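Local coordinates for genome packaging NTPase B204 (PDB 4KFU), which probably hydrolyses ATP to drive the packaging of viral DNA into the capsid, as a P-loop NTPase of the FtsK-HerA superfamily, at residues 109-114 / 165-170; 171-176 / 189-194. All coordinates share one frame; numbering follows the deposited sequence.

Contact 1: residues 109-114 / 165-170; sequences FKYKQK and LRWISK
Tyr111 and Trp167 carry this contact by themselves: the indole, reaching out from helix 162-171, drives its benzo edge into the face of the phenol. In the chain just before the tyrosine, Phe109 turns inward, where its ring meets Phe81 edge-to-face and packs on Val147, Ile119 and Leu123. Lys110 then opens a type II beta turn, closed by the bond from Gln113 N to Lys110 O (3.1 Å). Tyr111 is the second residue of that turn, and its CG stands anti to the backbone N (chi1 -177°), which carries the ring out toward the helix. The meeting is a T-shaped stack, with the planes at 87° and the centroid of the Tyr111 ring 5.0 Å from that of the six-membered ring of Trp167. CZ2 of Trp167 sits over the middle of the phenol, and its neighbour CH2 makes the shortest approach, 3.7 Å to Tyr111 CD1. Lys112, the third residue of the turn, folds its aliphatic chain back over the opposite face, CG lying 3.5 Å above the ring plane, so the phenol is sandwiched between an indole edge and a methylene chain. Pro145 touches both aromatic side chains, and Trp167 also rests on Val140 and meets Tyr171 edge-to-face. The backbones stay well apart, 11.8 Å from Tyr111 CA to Trp167 CA, and no hydrogen bond joins them. This is a T-shaped aromatic pair joining a type II beta turn to a helix, tying the loop after strand 98-102 to helix 162-171 of the P-loop NTPase domain.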
ATOM      1  N   PHE A 109       9.183  -5.100   0.110  1.00 20.29           N
ATOM      2  CA  PHE A 109       8.499  -6.216   0.773  1.00 20.43           C
ATOM      3  C   PHE A 109       8.488  -7.471  -0.106  1.00 24.89           C
ATOM      4  O   PHE A 109       7.534  -8.260  -0.086  1.00 18.28           O
ATOM      5  CB  PHE A 109       7.060  -5.823   1.102  1.00 20.58           C
ATOM      6  CG  PHE A 109       6.933  -4.712   2.118  1.00 22.14           C
ATOM      7  CD1 PHE A 109       7.070  -3.379   1.737  1.00 21.41           C
ATOM      8  CD2 PHE A 109       6.613  -4.997   3.441  1.00 19.91           C
ATOM      9  CE1 PHE A 109       6.921  -2.359   2.657  1.00 19.63           C
ATOM     10  CE2 PHE A 109       6.468  -3.977   4.372  1.00 18.50           C
ATOM     11  CZ  PHE A 109       6.623  -2.656   3.981  1.00 23.27           C
ATOM     12  N   LYS A 110       9.548  -7.651  -0.883  1.00 23.34           N
ATOM     13  CA  LYS A 110       9.584  -8.709  -1.883  1.00 24.83           C
ATOM     14  C   LYS A 110       9.520 -10.108  -1.260  1.00 26.11           C
ATOM     15  O   LYS A 110      10.089 -10.352  -0.202  1.00 22.23           O
ATOM     16  CB  LYS A 110      10.859  -8.569  -2.731  1.00 27.92           C
ATOM     17  CG  LYS A 110      10.723  -9.150  -4.117  1.00 38.47           C
ATOM     18  CD  LYS A 110      12.076  -9.363  -4.790  1.00 45.75           C
ATOM     19  CE  LYS A 110      11.898 -10.192  -6.068  1.00 52.40           C
ATOM     20  NZ  LYS A 110      13.177 -10.438  -6.804  1.00 52.91           N
ATOM     21  N   TYR A 111       8.802 -11.021  -1.903  1.00 21.50           N
ATOM     22  CA  TYR A 111       8.854 -12.435  -1.527  1.00 24.60           C
ATOM     23  C   TYR A 111      10.316 -12.893  -1.403  1.00 30.91           C
ATOM     24  O   TYR A 111      11.139 -12.629  -2.294  1.00 29.46           O
ATOM     25  CB  TYR A 111       8.131 -13.280  -2.577  1.00 22.33           C
ATOM     26  CG  TYR A 111       8.058 -14.770  -2.275  1.00 26.29           C
ATOM     27  CD1 TYR A 111       7.836 -15.231  -0.980  1.00 24.12           C
ATOM     28  CD2 TYR A 111       8.193 -15.710  -3.294  1.00 29.21           C
ATOM     29  CE1 TYR A 111       7.767 -16.583  -0.708  1.00 33.06           C
ATOM     30  CE2 TYR A 111       8.115 -17.076  -3.032  1.00 33.00           C
ATOM     31  CZ  TYR A 111       7.903 -17.505  -1.735  1.00 38.40           C
ATOM     32  OH  TYR A 111       7.827 -18.854  -1.461  1.00 37.49           O
ATOM     33  N   LYS A 112      10.631 -13.529  -0.276  1.00 29.14           N
ATOM     34  CA  LYS A 112      11.949 -14.120  -0.030  1.00 30.33           C
ATOM     35  C   LYS A 112      13.062 -13.102   0.231  1.00 38.84           C
ATOM     36  O   LYS A 112      14.242 -13.462   0.264  1.00 40.52           O
ATOM     37  CB  LYS A 112      12.343 -15.097  -1.155  1.00 36.05           C
ATOM     38  CG  LYS A 112      11.373 -16.262  -1.321  1.00 36.11           C
ATOM     39  CD  LYS A 112      11.748 -17.154  -2.497  1.00 41.85           C
ATOM     40  CE  LYS A 112      11.799 -16.353  -3.797  1.00 45.23           C
ATOM     41  NZ  LYS A 112      11.536 -17.200  -5.001  1.00 50.85           N
ATOM     42  N   GLN A 113      12.699 -11.840   0.432  1.00 31.54           N
ATOM     43  CA  GLN A 113      13.702 -10.837   0.782  1.00 36.67           C
ATOM     44  C   GLN A 113      13.962 -10.812   2.288  1.00 40.73           C
ATOM     45  O   GLN A 113      13.245 -11.464   3.069  1.00 32.58           O
ATOM     46  CB  GLN A 113      13.288  -9.450   0.291  1.00 37.03           C
ATOM     47  CG  GLN A 113      12.366  -8.701   1.241  1.00 34.47           C
ATOM     48  N   LYS A 114      14.987 -10.061   2.686  1.00 39.80           N
ATOM     49  CA  LYS A 114      15.388  -9.964   4.086  1.00 41.87           C
ATOM     50  C   LYS A 114      14.456  -9.056   4.882  1.00 34.76           C
ATOM     51  O   LYS A 114      14.166  -7.927   4.469  1.00 36.74           O
ATOM     52  CB  LYS A 114      16.830  -9.445   4.202  1.00 40.47           C
ATOM     53  N   LEU A 165      -3.996 -17.784  -7.631  1.00 17.32           N
ATOM     54  CA  LEU A 165      -5.165 -18.349  -6.959  1.00 17.40           C
ATOM     55  C   LEU A 165      -4.748 -19.225  -5.772  1.00 15.72           C
ATOM     56  O   LEU A 165      -5.405 -19.239  -4.732  1.00 19.59           O
ATOM     57  CB  LEU A 165      -6.012 -19.153  -7.958  1.00 15.92           C
ATOM     58  CG  LEU A 165      -6.606 -18.335  -9.106  1.00 14.89           C
ATOM     59  CD1 LEU A 165      -7.412 -19.208 -10.081  1.00 21.86           C
ATOM     60  CD2 LEU A 165      -7.464 -17.209  -8.527  1.00 20.10           C
ATOM     61  N   ARG A 166      -3.649 -19.949  -5.933  1.00 18.17           N
ATOM     62  CA  ARG A 166      -3.136 -20.816  -4.867  1.00 22.84           C
ATOM     63  C   ARG A 166      -2.627 -20.000  -3.682  1.00 20.40           C
ATOM     64  O   ARG A 166      -2.810 -20.384  -2.522  1.00 20.00           O
ATOM     65  CB  ARG A 166      -2.010 -21.705  -5.402  1.00 21.85           C
ATOM     66  CG  ARG A 166      -1.454 -22.672  -4.375  1.00 27.87           C
ATOM     67  CD  ARG A 166      -0.282 -23.497  -4.925  1.00 30.94           C
ATOM     68  NE  ARG A 166       0.817 -22.661  -5.414  1.00 38.13           N
ATOM     69  CZ  ARG A 166       1.742 -22.106  -4.634  1.00 34.36           C
ATOM     70  NH1 ARG A 166       1.701 -22.284  -3.317  1.00 35.96           N
ATOM     71  NH2 ARG A 166       2.707 -21.368  -5.166  1.00 39.73           N
ATOM     72  N   TRP A 167      -1.963 -18.885  -3.975  1.00 17.69           N
ATOM     73  CA  TRP A 167      -1.469 -17.991  -2.928  1.00 17.87           C
ATOM     74  C   TRP A 167      -2.637 -17.367  -2.189  1.00 14.92           C
ATOM     75  O   TRP A 167      -2.632 -17.258  -0.961  1.00 15.50           O
ATOM     76  CB  TRP A 167      -0.636 -16.867  -3.554  1.00 15.19           C
ATOM     77  CG  TRP A 167       0.804 -17.137  -3.597  1.00 18.65           C
ATOM     78  CD1 TRP A 167       1.436 -18.131  -4.283  1.00 22.58           C
ATOM     79  CD2 TRP A 167       1.830 -16.397  -2.922  1.00 17.42           C
ATOM     80  NE1 TRP A 167       2.793 -18.050  -4.082  1.00 23.25           N
ATOM     81  CE2 TRP A 167       3.058 -16.991  -3.247  1.00 18.49           C
ATOM     82  CE3 TRP A 167       1.819 -15.273  -2.087  1.00 15.43           C
ATOM     83  CZ2 TRP A 167       4.278 -16.512  -2.762  1.00 22.53           C
ATOM     84  CZ3 TRP A 167       3.022 -14.801  -1.601  1.00 20.27           C
ATOM     85  CH2 TRP A 167       4.236 -15.419  -1.941  1.00 20.07           C
ATOM     86  N   ILE A 168      -3.619 -16.909  -2.951  1.00 13.06           N
ATOM     87  CA  ILE A 168      -4.792 -16.301  -2.357  1.00 14.32           C
ATOM     88  C   ILE A 168      -5.481 -17.306  -1.422  1.00 18.30           C
ATOM     89  O   ILE A 168      -5.826 -16.970  -0.284  1.00 16.28           O
ATOM     90  CB  ILE A 168      -5.768 -15.786  -3.454  1.00 16.03           C
ATOM     91  CG1 ILE A 168      -5.117 -14.633  -4.244  1.00 14.12           C
ATOM     92  CG2 ILE A 168      -7.073 -15.303  -2.842  1.00 14.97           C
ATOM     93  CD1 ILE A 168      -5.953 -14.192  -5.468  1.00 15.85           C
ATOM     94  N   SER A 169      -5.657 -18.540  -1.891  1.00 15.30           N
ATOM     95  CA  SER A 169      -6.307 -19.575  -1.086  1.00 18.04           C
ATOM     96  C   SER A 169      -5.535 -19.827   0.201  1.00 21.37           C
ATOM     97  O   SER A 169      -6.119 -19.978   1.275  1.00 22.56           O
ATOM     98  CB  SER A 169      -6.381 -20.891  -1.866  1.00 20.93           C
ATOM     99  OG  SER A 169      -7.139 -20.738  -3.043  1.00 28.55           O
ATOM    100  N   LYS A 170      -4.218 -19.875   0.084  1.00 17.35           N
ATOM    101  CA  LYS A 170      -3.360 -20.285   1.195  1.00 18.62           C
ATOM    102  C   LYS A 170      -3.127 -19.189   2.242  1.00 22.63           C
ATOM    103  O   LYS A 170      -3.007 -19.488   3.444  1.00 20.33           O
ATOM    104  CB  LYS A 170      -2.024 -20.812   0.632  1.00 22.45           C
ATOM    105  CG  LYS A 170      -0.999 -21.310   1.670  1.00 24.63           C
ATOM    106  CD  LYS A 170       0.163 -22.008   0.957  1.00 28.17           C
ATOM    107  CE  LYS A 170       1.332 -22.343   1.901  1.00 35.78           C
ATOM    108  NZ  LYS A 170       0.972 -23.386   2.908  1.00 39.45           N
TER

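Contact 2: residues 171-176 / 189-194; sequences YISAEA and LIYDVN
Tyr191 is the centre of this contact, with more surface buried here than any other residue; Leu189, two places back along the same strand, and Ala176 come next. CG of Tyr191 lies anti to the backbone N (chi1 -178°), and the ring extends from the strand to the joint between two helices, where Ile172 and Ser173 receive it. Ser173 lays its CB over one face of the phenol in a CH-pi contact, 4.0 Å from CB to the centroid of the Tyr191 ring and 27° off the normal. Ile172 comes in obliquely with its CG2 branch, 3.6 Å from Tyr191 CD2, the isoleucine and tyrosine side chains running antiparallel as they pass. Beyond the ring, Tyr191 OH stands 3.5 Å from Ile172 O, too long to count as a hydrogen bond here. Ser173 has a second task: it is the N-cap of helix 174-179, its OG taking weak bonds from Glu175 N (3.2 Å) and Ala176 N (3.4 Å). One residue thus serves both sides, with CB on the tyrosine and OG on the helix end. Ala176, in the first turn of that helix, packs its methyl and backbone carbonyl against the two methyls of Leu189. Leu189 CD2 lies 4.1 Å from Ala176 CB, while the other methyl, CD1, comes to 3.9 Å from Ala176 O. Asp192 OD1 accepts from Asn194 N in an Asx turn just where the strand ends, and also from Ser195 N. Strand 188-192 runs antiparallel to both its neighbours, 153-156 and 197-201: Ile172 also packs on Ile154 and Met156 of the first, Leu189 and Tyr191 on Ile198 of the second, and Tyr148 of helix 145-150 covers Ile172 as well.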
ATOM      1  N   TYR A 171      -3.076 -17.930   1.808  1.00 15.31           N
ATOM      2  CA  TYR A 171      -2.625 -16.862   2.712  1.00 18.04           C
ATOM      3  C   TYR A 171      -3.675 -15.808   2.979  1.00 21.12           C
ATOM      4  O   TYR A 171      -3.474 -14.930   3.820  1.00 23.24           O
ATOM      5  CB  TYR A 171      -1.387 -16.149   2.154  1.00 14.77           C
ATOM      6  CG  TYR A 171      -0.197 -17.035   1.958  1.00 17.85           C
ATOM      7  CD1 TYR A 171       0.405 -17.678   3.034  1.00 15.41           C
ATOM      8  CD2 TYR A 171       0.339 -17.220   0.694  1.00 18.65           C
ATOM      9  CE1 TYR A 171       1.516 -18.494   2.845  1.00 17.81           C
ATOM     10  CE2 TYR A 171       1.447 -18.021   0.497  1.00 21.19           C
ATOM     11  CZ  TYR A 171       2.031 -18.648   1.578  1.00 20.90           C
ATOM     12  OH  TYR A 171       3.114 -19.446   1.358  1.00 21.10           O
ATOM     13  N   ILE A 172      -4.768 -15.857   2.235  1.00 20.29           N
ATOM     14  CA  ILE A 172      -5.798 -14.837   2.343  1.00 18.39           C
ATOM     15  C   ILE A 172      -7.148 -15.509   2.614  1.00 21.02           C
ATOM     16  O   ILE A 172      -7.625 -15.510   3.749  1.00 25.69           O
ATOM     17  CB  ILE A 172      -5.889 -13.971   1.064  1.00 18.65           C
ATOM     18  CG1 ILE A 172      -4.552 -13.265   0.794  1.00 19.74           C
ATOM     19  CG2 ILE A 172      -7.010 -12.942   1.193  1.00 20.84           C
ATOM     20  CD1 ILE A 172      -4.557 -12.475  -0.523  1.00 13.84           C
ATOM     21  N   SER A 173      -7.761 -16.082   1.576  1.00 20.47           N
ATOM     22  CA  SER A 173      -9.046 -16.756   1.731  1.00 24.08           C
ATOM     23  C   SER A 173      -9.417 -17.564   0.488  1.00 22.69           C
ATOM     24  O   SER A 173      -9.335 -17.069  -0.639  1.00 19.87           O
ATOM     25  CB  SER A 173     -10.141 -15.731   2.024  1.00 25.58           C
ATOM     26  OG  SER A 173     -11.424 -16.324   1.898  1.00 27.94           O
ATOM     27  N   ALA A 174      -9.840 -18.809   0.686  1.00 22.70           N
ATOM     28  CA  ALA A 174     -10.262 -19.649  -0.435  1.00 18.90           C
ATOM     29  C   ALA A 174     -11.538 -19.129  -1.104  1.00 21.19           C
ATOM     30  O   ALA A 174     -11.754 -19.335  -2.308  1.00 21.78           O
ATOM     31  CB  ALA A 174     -10.437 -21.105   0.025  1.00 25.97           C
ATOM     32  N   GLU A 175     -12.384 -18.457  -0.325  1.00 22.91           N
ATOM     33  CA  GLU A 175     -13.570 -17.793  -0.875  1.00 27.43           C
ATOM     34  C   GLU A 175     -13.168 -16.617  -1.786  1.00 25.15           C
ATOM     35  O   GLU A 175     -13.797 -16.373  -2.812  1.00 26.32           O
ATOM     36  CB  GLU A 175     -14.471 -17.298   0.265  1.00 33.19           C
ATOM     37  CG  GLU A 175     -15.826 -16.713  -0.181  1.00 38.92           C
ATOM     38  CD  GLU A 175     -16.607 -16.057   0.971  1.00 46.42           C
ATOM     39  OE1 GLU A 175     -16.264 -16.293   2.155  1.00 46.06           O
ATOM     40  OE2 GLU A 175     -17.568 -15.303   0.694  1.00 46.51           O
ATOM     41  N   ALA A 176     -12.124 -15.887  -1.395  1.00 22.44           N
ATOM     42  CA  ALA A 176     -11.572 -14.811  -2.224  1.00 18.84           C
ATOM     43  C   ALA A 176     -11.001 -15.373  -3.521  1.00 16.23           C
ATOM     44  O   ALA A 176     -11.161 -14.783  -4.595  1.00 20.19           O
ATOM     45  CB  ALA A 176     -10.476 -14.061  -1.446  1.00 20.08           C
ATOM     46  N   LEU A 189     -12.503  -6.864  -5.254  1.00 20.75           N
ATOM     47  CA  LEU A 189     -12.920  -7.583  -4.060  1.00 24.15           C
ATOM     48  C   LEU A 189     -12.203  -7.011  -2.830  1.00 22.53           C
ATOM     49  O   LEU A 189     -11.001  -6.763  -2.853  1.00 21.11           O
ATOM     50  CB  LEU A 189     -12.583  -9.072  -4.240  1.00 21.58           C
ATOM     51  CG  LEU A 189     -12.905 -10.113  -3.185  1.00 31.36           C
ATOM     52  CD1 LEU A 189     -13.101 -11.441  -3.883  1.00 27.80           C
ATOM     53  CD2 LEU A 189     -11.797 -10.239  -2.156  1.00 26.11           C
ATOM     54  N   ILE A 190     -12.953  -6.801  -1.761  1.00 18.92           N
ATOM     55  CA  ILE A 190     -12.384  -6.311  -0.517  1.00 22.98           C
ATOM     56  C   ILE A 190     -12.526  -7.388   0.544  1.00 22.34           C
ATOM     57  O   ILE A 190     -13.642  -7.718   0.941  1.00 24.53           O
ATOM     58  CB  ILE A 190     -13.134  -5.066  -0.024  1.00 24.24           C
ATOM     59  CG1 ILE A 190     -13.107  -3.969  -1.088  1.00 22.84           C
ATOM     60  CG2 ILE A 190     -12.549  -4.580   1.296  1.00 20.82           C
ATOM     61  CD1 ILE A 190     -14.100  -2.848  -0.821  1.00 27.48           C
ATOM     62  N   TYR A 191     -11.395  -7.936   0.984  1.00 21.73           N
ATOM     63  CA  TYR A 191     -11.367  -8.910   2.067  1.00 22.05           C
ATOM     64  C   TYR A 191     -10.940  -8.247   3.363  1.00 25.68           C
ATOM     65  O   TYR A 191      -9.852  -7.662   3.448  1.00 19.68           O
ATOM     66  CB  TYR A 191     -10.400 -10.053   1.750  1.00 19.04           C
ATOM     67  CG  TYR A 191     -10.355 -11.133   2.808  1.00 23.30           C
ATOM     68  CD1 TYR A 191     -11.443 -11.974   3.024  1.00 25.38           C
ATOM     69  CD2 TYR A 191      -9.222 -11.322   3.580  1.00 21.23           C
ATOM     70  CE1 TYR A 191     -11.399 -12.975   4.000  1.00 29.35           C
ATOM     71  CE2 TYR A 191      -9.166 -12.311   4.551  1.00 25.44           C
ATOM     72  CZ  TYR A 191     -10.257 -13.136   4.755  1.00 27.90           C
ATOM     73  OH  TYR A 191     -10.197 -14.119   5.721  1.00 28.70           O
ATOM     74  N   ASP A 192     -11.805  -8.345   4.366  1.00 22.25           N
ATOM     75  CA  ASP A 192     -11.489  -7.891   5.708  1.00 24.60           C
ATOM     76  C   ASP A 192     -10.812  -9.043   6.425  1.00 27.99           C
ATOM     77  O   ASP A 192     -11.426 -10.075   6.690  1.00 25.79           O
ATOM     78  CB  ASP A 192     -12.762  -7.454   6.433  1.00 26.74           C
ATOM     79  CG  ASP A 192     -12.477  -6.759   7.753  1.00 26.90           C
ATOM     80  OD1 ASP A 192     -11.629  -7.251   8.536  1.00 27.41           O
ATOM     81  OD2 ASP A 192     -13.112  -5.714   8.000  1.00 27.07           O
ATOM     82  N   VAL A 193      -9.530  -8.874   6.714  1.00 23.28           N
ATOM     83  CA  VAL A 193      -8.740  -9.939   7.304  1.00 24.87           C
ATOM     84  C   VAL A 193      -9.234 -10.271   8.711  1.00 26.93           C
ATOM     85  O   VAL A 193      -9.176 -11.417   9.152  1.00 29.51           O
ATOM     86  CB  VAL A 193      -7.254  -9.538   7.358  1.00 24.39           C
ATOM     87  CG1 VAL A 193      -6.407 -10.620   8.024  1.00 25.72           C
ATOM     88  CG2 VAL A 193      -6.735  -9.243   5.957  1.00 24.29           C
ATOM     89  N   ASN A 194      -9.723  -9.260   9.418  1.00 29.06           N
ATOM     90  CA  ASN A 194     -10.065  -9.434  10.826  1.00 31.70           C
ATOM     91  C   ASN A 194     -11.418 -10.121  10.998  1.00 34.85           C
ATOM     92  O   ASN A 194     -11.570 -11.023  11.824  1.00 33.94           O
ATOM     93  CB  ASN A 194     -10.014  -8.089  11.553  1.00 30.64           C
ATOM     94  CG  ASN A 194      -8.596  -7.524  11.636  1.00 34.64           C
ATOM     95  OD1 ASN A 194      -7.663  -8.225  12.034  1.00 37.08           O
ATOM     96  ND2 ASN A 194      -8.430  -6.261  11.245  1.00 31.29           N
TER

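In the fold
The two contacts follow one another along the chain, with centres about 14 Å apart, and helix 162-171 leads directly into the joint used by contact 2. Ile168 O probably accepts a hydrogen bond from Ser173 N across that joint, and Ile168 CG2 packs on Ala176 CB. Contact 1 is the smaller and only partly buried, a single aromatic pair reaching from a loop to a helix. Contact 2 is buried and broader, uniting aliphatic packing and a CH-pi contact where a helix start lies against the antiparallel end of the mixed sheet. Neither relies on hydrogen bonds between its segments; helix 145-150 borders both, through Pro145 on Tyr111 and Trp167 and through Tyr148 on Ile172.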